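Local coordinates for protein Csc2 (PDB 4TXD) that probably binds CRISPR RNA as the zinc-containing Cas7-family subunit of a type I-D CRISPR interference system, at residues G166-L178 with L347-V359. Sequence-based numbering, arbitrary orientation.
Sequences GFCPHCTIFGAAL and LWRSSIDFAEKMV. With ZN (zinc ion), chain B.
P169 and S351 bring the two backbones closest, with their CA atoms 5.1 Å apart. Here the short helix 169-174 of the zinc-binding CxxC motif lies against the long C-terminal helix 343-365. The axes of the two helical segments approach to 9.2 Å and cross at 59°. C168, at the N-cap, and C171 bind the zinc through SG, and C146 and D165 complete the site. C168 SG also takes a weak capping bond from C171 N, so one sulfur serves both metal and helix start.

S351 ties helix 343-365 to the chain just before helix 169-174. Its OG lies anti to the backbone N (chi1 -168°) and donates to F167 O over 2.7 Å. The hydroxyl sits 38° out of the carbonyl plane. T172 OG1 lies 2.9 Å from S351 OG; the T172 proton could go there or, more weakly, to C168 O or P169 O.

W348 covers the first turn. P169 CD lies over one face of its six-membered ring, 3.7 Å from the centroid and close to the ring normal, a CH-pi contact. W348 CH2 touches C168 CB at 3.5 Å, which places the indole directly beside a zinc ligand. L124 and V128 of helix 118-134 also touch W348. Replacing W348 by alanine would probably open a gap beside P169 CD and C168 CB, and leave the F167 ring less supported.

That ring extends alongside I352, while F167 CB rests on A355 CB. Beyond P169, L347 CG and CD2 pack against the proline CB and CG, and L347 CD1 meets I173 CD1. The F354 ring brings CD2 against T172 CB and CG2, the two side chains running antiparallel. Toward the strand, the M358 chain bends at its sulfur, and its CE methyl meets L178 CD1 at 3.7 Å.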
loop_
_atom_site.group_PDB
_atom_site.type_symbol
_atom_site.label_atom_id
_atom_site.label_comp_id
_atom_site.label_asym_id
_atom_site.label_seq_id
_atom_site.Cartn_x
_atom_site.Cartn_y
_atom_site.Cartn_z
ATOM N N GLY A 166 0.571 -12.845 -10.827
ATOM C CA GLY A 166 -0.847 -12.824 -10.670
ATOM C C GLY A 166 -1.391 -13.613 -9.515
ATOM O O GLY A 166 -2.572 -13.735 -9.397
ATOM N N PHE A 167 -0.524 -14.151 -8.669
ATOM C CA PHE A 167 -1.000 -14.891 -7.530
ATOM C C PHE A 167 -0.302 -14.611 -6.201
ATOM O O PHE A 167 -0.738 -15.052 -5.208
ATOM C CB PHE A 167 -1.029 -16.383 -7.817
ATOM C CG PHE A 167 0.313 -16.992 -8.006
ATOM C CD1 PHE A 167 1.043 -17.387 -6.937
ATOM C CD2 PHE A 167 0.839 -17.153 -9.235
ATOM C CE1 PHE A 167 2.272 -17.945 -7.097
ATOM C CE2 PHE A 167 2.073 -17.709 -9.410
ATOM C CZ PHE A 167 2.798 -18.104 -8.333
ATOM N N CYS A 168 0.780 -13.866 -6.235
ATOM C CA CYS A 168 1.475 -13.510 -5.029
ATOM C C CYS A 168 0.752 -12.426 -4.254
ATOM O O CYS A 168 -0.105 -11.781 -4.749
ATOM C CB CYS A 168 2.906 -13.130 -5.328
ATOM S SG CYS A 168 3.172 -11.417 -5.739
ATOM N N PRO A 169 1.166 -12.330 -2.921
ATOM C CA PRO A 169 0.436 -11.336 -2.144
ATOM C C PRO A 169 0.414 -9.912 -2.708
ATOM O O PRO A 169 -0.560 -9.274 -2.573
ATOM C CB PRO A 169 1.147 -11.351 -0.804
ATOM C CG PRO A 169 1.578 -12.744 -0.624
ATOM C CD PRO A 169 2.126 -13.049 -1.942
ATOM N N HIS A 170 1.469 -9.444 -3.318
ATOM C CA HIS A 170 1.432 -8.092 -3.808
ATOM C C HIS A 170 0.503 -7.974 -5.002
ATOM O O HIS A 170 -0.181 -7.027 -5.120
ATOM C CB HIS A 170 2.818 -7.493 -4.035
ATOM C CG HIS A 170 3.293 -7.549 -5.435
ATOM N ND1 HIS A 170 2.846 -6.692 -6.404
ATOM C CD2 HIS A 170 4.172 -8.369 -6.038
ATOM C CE1 HIS A 170 3.433 -6.973 -7.543
ATOM N NE2 HIS A 170 4.238 -7.995 -7.350
ATOM N N CYS A 171 0.464 -8.987 -5.836
ATOM C CA CYS A 171 -0.471 -8.992 -6.944
ATOM C C CYS A 171 -1.912 -9.036 -6.499
ATOM O O CYS A 171 -2.699 -8.296 -6.970
ATOM C CB CYS A 171 -0.200 -10.146 -7.889
ATOM S SG CYS A 171 1.237 -9.982 -8.928
ATOM N N THR A 172 -2.227 -9.914 -5.578
ATOM C CA THR A 172 -3.593 -10.105 -5.178
ATOM C C THR A 172 -4.125 -8.984 -4.320
ATOM O O THR A 172 -5.275 -8.687 -4.341
ATOM C CB THR A 172 -3.812 -11.464 -4.505
ATOM O OG1 THR A 172 -3.059 -11.539 -3.320
ATOM C CG2 THR A 172 -3.395 -12.555 -5.417
ATOM N N ILE A 173 -3.254 -8.358 -3.567
ATOM C CA ILE A 173 -3.705 -7.302 -2.672
ATOM C C ILE A 173 -3.791 -5.957 -3.399
ATOM O O ILE A 173 -4.786 -5.239 -3.276
ATOM C CB ILE A 173 -2.765 -7.160 -1.444
ATOM C CG1 ILE A 173 -2.932 -8.367 -0.507
ATOM C CG2 ILE A 173 -3.072 -5.881 -0.679
ATOM C CD1 ILE A 173 -1.832 -8.468 0.541
ATOM N N PHE A 174 -2.749 -5.619 -4.149
ATOM C CA PHE A 174 -2.676 -4.306 -4.774
ATOM C C PHE A 174 -3.147 -4.302 -6.228
ATOM O O PHE A 174 -3.232 -3.239 -6.859
ATOM C CB PHE A 174 -1.250 -3.757 -4.677
ATOM C CG PHE A 174 -0.812 -3.506 -3.270
ATOM C CD1 PHE A 174 -1.284 -2.397 -2.577
ATOM C CD2 PHE A 174 0.054 -4.385 -2.628
ATOM C CE1 PHE A 174 -0.888 -2.160 -1.253
ATOM C CE2 PHE A 174 0.462 -4.159 -1.304
ATOM C CZ PHE A 174 -0.014 -3.049 -0.614
ATOM N N GLY A 175 -3.431 -5.485 -6.767
ATOM C CA GLY A 175 -4.018 -5.566 -8.096
ATOM C C GLY A 175 -3.097 -5.885 -9.256
ATOM O O GLY A 175 -1.874 -5.732 -9.182
ATOM N N ALA A 176 -3.708 -6.309 -10.360
ATOM C CA ALA A 176 -2.969 -6.711 -11.547
ATOM C C ALA A 176 -3.912 -6.854 -12.727
ATOM O O ALA A 176 -5.103 -7.140 -12.553
ATOM C CB ALA A 176 -2.223 -8.036 -11.304
ATOM N N ALA A 177 -3.373 -6.659 -13.922
ATOM C CA ALA A 177 -4.116 -6.908 -15.153
ATOM C C ALA A 177 -3.633 -8.236 -15.730
ATOM O O ALA A 177 -2.496 -8.339 -16.194
ATOM C CB ALA A 177 -3.924 -5.769 -16.144
ATOM N N LEU A 178 -4.473 -9.264 -15.642
ATOM C CA LEU A 178 -4.069 -10.618 -16.035
ATOM C C LEU A 178 -4.654 -11.035 -17.383
ATOM O O LEU A 178 -5.765 -10.642 -17.744
ATOM C CB LEU A 178 -4.475 -11.629 -14.958
ATOM C CG LEU A 178 -3.936 -11.324 -13.556
ATOM C CD1 LEU A 178 -4.363 -12.421 -12.563
ATOM C CD2 LEU A 178 -2.419 -11.141 -13.591
ATOM N N LEU A 347 0.271 -15.203 5.049
ATOM C CA LEU A 347 0.031 -14.268 3.956
ATOM C C LEU A 347 -0.001 -14.997 2.611
ATOM O O LEU A 347 -0.870 -14.755 1.770
ATOM C CB LEU A 347 1.105 -13.180 3.935
ATOM C CG LEU A 347 0.973 -12.129 2.827
ATOM C CD1 LEU A 347 -0.296 -11.273 3.008
ATOM C CD2 LEU A 347 2.257 -11.269 2.716
ATOM N N TRP A 348 0.953 -15.871 2.398
ATOM C CA TRP A 348 1.011 -16.657 1.180
ATOM C C TRP A 348 -0.195 -17.613 1.090
ATOM O O TRP A 348 -0.827 -17.700 0.082
ATOM C CB TRP A 348 2.323 -17.407 1.084
ATOM C CG TRP A 348 3.375 -16.857 0.231
ATOM C CD1 TRP A 348 4.587 -16.469 0.626
ATOM C CD2 TRP A 348 3.356 -16.691 -1.182
ATOM N NE1 TRP A 348 5.326 -16.059 -0.408
ATOM C CE2 TRP A 348 4.595 -16.181 -1.546
ATOM C CE3 TRP A 348 2.410 -16.920 -2.177
ATOM C CZ2 TRP A 348 4.918 -15.906 -2.841
ATOM C CZ3 TRP A 348 2.732 -16.636 -3.439
ATOM C CH2 TRP A 348 3.964 -16.132 -3.778
ATOM N N ARG A 349 -0.517 -18.287 2.175
ATOM C CA ARG A 349 -1.737 -19.108 2.227
ATOM C C ARG A 349 -2.972 -18.306 1.813
ATOM O O ARG A 349 -3.816 -18.787 1.055
ATOM C CB ARG A 349 -1.975 -19.676 3.632
ATOM C CG ARG A 349 -1.097 -20.867 4.035
ATOM C CD ARG A 349 -1.302 -21.229 5.517
ATOM N NE ARG A 349 -2.714 -21.390 5.842
ATOM C CZ ARG A 349 -3.389 -20.642 6.715
ATOM N NH1 ARG A 349 -2.787 -19.676 7.393
ATOM N NH2 ARG A 349 -4.677 -20.867 6.920
ATOM N N SER A 350 -3.079 -17.085 2.326
ATOM C CA SER A 350 -4.203 -16.206 2.005
ATOM C C SER A 350 -4.204 -15.784 0.532
ATOM O O SER A 350 -5.264 -15.655 -0.096
ATOM C CB SER A 350 -4.166 -14.965 2.899
ATOM O OG SER A 350 -5.386 -14.262 2.850
ATOM N N SER A 351 -3.039 -15.586 -0.034
ATOM C CA SER A 351 -2.955 -15.109 -1.382
ATOM C C SER A 351 -3.345 -16.192 -2.357
ATOM O O SER A 351 -4.057 -15.952 -3.271
ATOM C CB SER A 351 -1.569 -14.602 -1.719
ATOM O OG SER A 351 -1.515 -13.903 -2.912
ATOM N N ILE A 352 -2.852 -17.395 -2.123
ATOM C CA ILE A 352 -3.155 -18.488 -3.016
ATOM C C ILE A 352 -4.630 -18.836 -2.885
ATOM O O ILE A 352 -5.235 -19.223 -3.824
ATOM C CB ILE A 352 -2.216 -19.681 -2.801
ATOM C CG1 ILE A 352 -2.261 -20.613 -3.982
ATOM C CG2 ILE A 352 -2.548 -20.365 -1.511
ATOM C CD1 ILE A 352 -1.606 -20.024 -5.192
ATOM N N ASP A 353 -5.185 -18.629 -1.714
ATOM C CA ASP A 353 -6.589 -18.806 -1.499
ATOM C C ASP A 353 -7.407 -17.860 -2.374
ATOM O O ASP A 353 -8.295 -18.270 -3.061
ATOM C CB ASP A 353 -6.939 -18.589 -0.052
ATOM C CG ASP A 353 -8.369 -18.868 0.246
ATOM O OD1 ASP A 353 -8.840 -19.951 -0.061
ATOM O OD2 ASP A 353 -9.016 -18.007 0.789
ATOM N N PHE A 354 -7.066 -16.585 -2.328
ATOM C CA PHE A 354 -7.685 -15.607 -3.195
ATOM C C PHE A 354 -7.580 -15.980 -4.671
ATOM O O PHE A 354 -8.522 -15.895 -5.398
ATOM C CB PHE A 354 -7.066 -14.234 -2.961
ATOM C CG PHE A 354 -7.732 -13.130 -3.706
ATOM C CD1 PHE A 354 -8.746 -12.429 -3.147
ATOM C CD2 PHE A 354 -7.335 -12.815 -4.960
ATOM C CE1 PHE A 354 -9.343 -11.416 -3.821
ATOM C CE2 PHE A 354 -7.933 -11.808 -5.643
ATOM C CZ PHE A 354 -8.937 -11.109 -5.070
ATOM N N ALA A 355 -6.411 -16.379 -5.083
ATOM C CA ALA A 355 -6.178 -16.690 -6.453
ATOM C C ALA A 355 -7.024 -17.882 -6.902
ATOM O O ALA A 355 -7.563 -17.890 -7.975
ATOM C CB ALA A 355 -4.725 -16.971 -6.684
ATOM N N GLU A 356 -7.073 -18.888 -6.055
ATOM C CA GLU A 356 -8.061 -19.985 -6.309
ATOM C C GLU A 356 -9.637 -19.616 -6.531
ATOM O O GLU A 356 -10.244 -19.904 -7.504
ATOM C CB GLU A 356 -7.987 -21.002 -5.163
ATOM C CG GLU A 356 -9.042 -22.105 -5.243
ATOM C CD GLU A 356 -9.288 -22.772 -3.900
ATOM O OE1 GLU A 356 -8.341 -23.365 -3.347
ATOM O OE2 GLU A 356 -10.421 -22.687 -3.382
ATOM N N LYS A 357 -10.044 -18.741 -5.641
ATOM C CA LYS A 357 -11.362 -18.180 -5.718
ATOM C C LYS A 357 -11.538 -17.307 -6.966
ATOM O O LYS A 357 -12.579 -17.285 -7.551
ATOM C CB LYS A 357 -11.715 -17.427 -4.458
ATOM C CG LYS A 357 -12.324 -18.271 -3.353
ATOM C CD LYS A 357 -11.417 -19.375 -2.906
ATOM C CE LYS A 357 -11.993 -20.183 -1.761
ATOM N NZ LYS A 357 -10.992 -21.140 -1.295
ATOM N N MET A 358 -10.493 -16.615 -7.353
ATOM C CA MET A 358 -10.550 -15.790 -8.529
ATOM C C MET A 358 -10.721 -16.644 -9.769
ATOM O O MET A 358 -11.544 -16.400 -10.572
ATOM C CB MET A 358 -9.303 -14.949 -8.669
ATOM C CG MET A 358 -9.145 -14.278 -10.014
ATOM S SD MET A 358 -7.648 -13.320 -10.147
ATOM C CE MET A 358 -6.453 -14.569 -10.393
ATOM N N VAL A 359 -9.877 -17.634 -9.892
ATOM C CA VAL A 359 -9.942 -18.563 -11.002
ATOM C C VAL A 359 -11.304 -19.260 -11.086
ATOM O O VAL A 359 -11.884 -19.342 -12.116
ATOM C CB VAL A 359 -8.789 -19.568 -10.929
ATOM C CG1 VAL A 359 -8.973 -20.681 -11.918
ATOM C CG2 VAL A 359 -7.473 -18.874 -11.144
HETATM ZN ZN ZN B . 2.941 -11.316 -7.922
#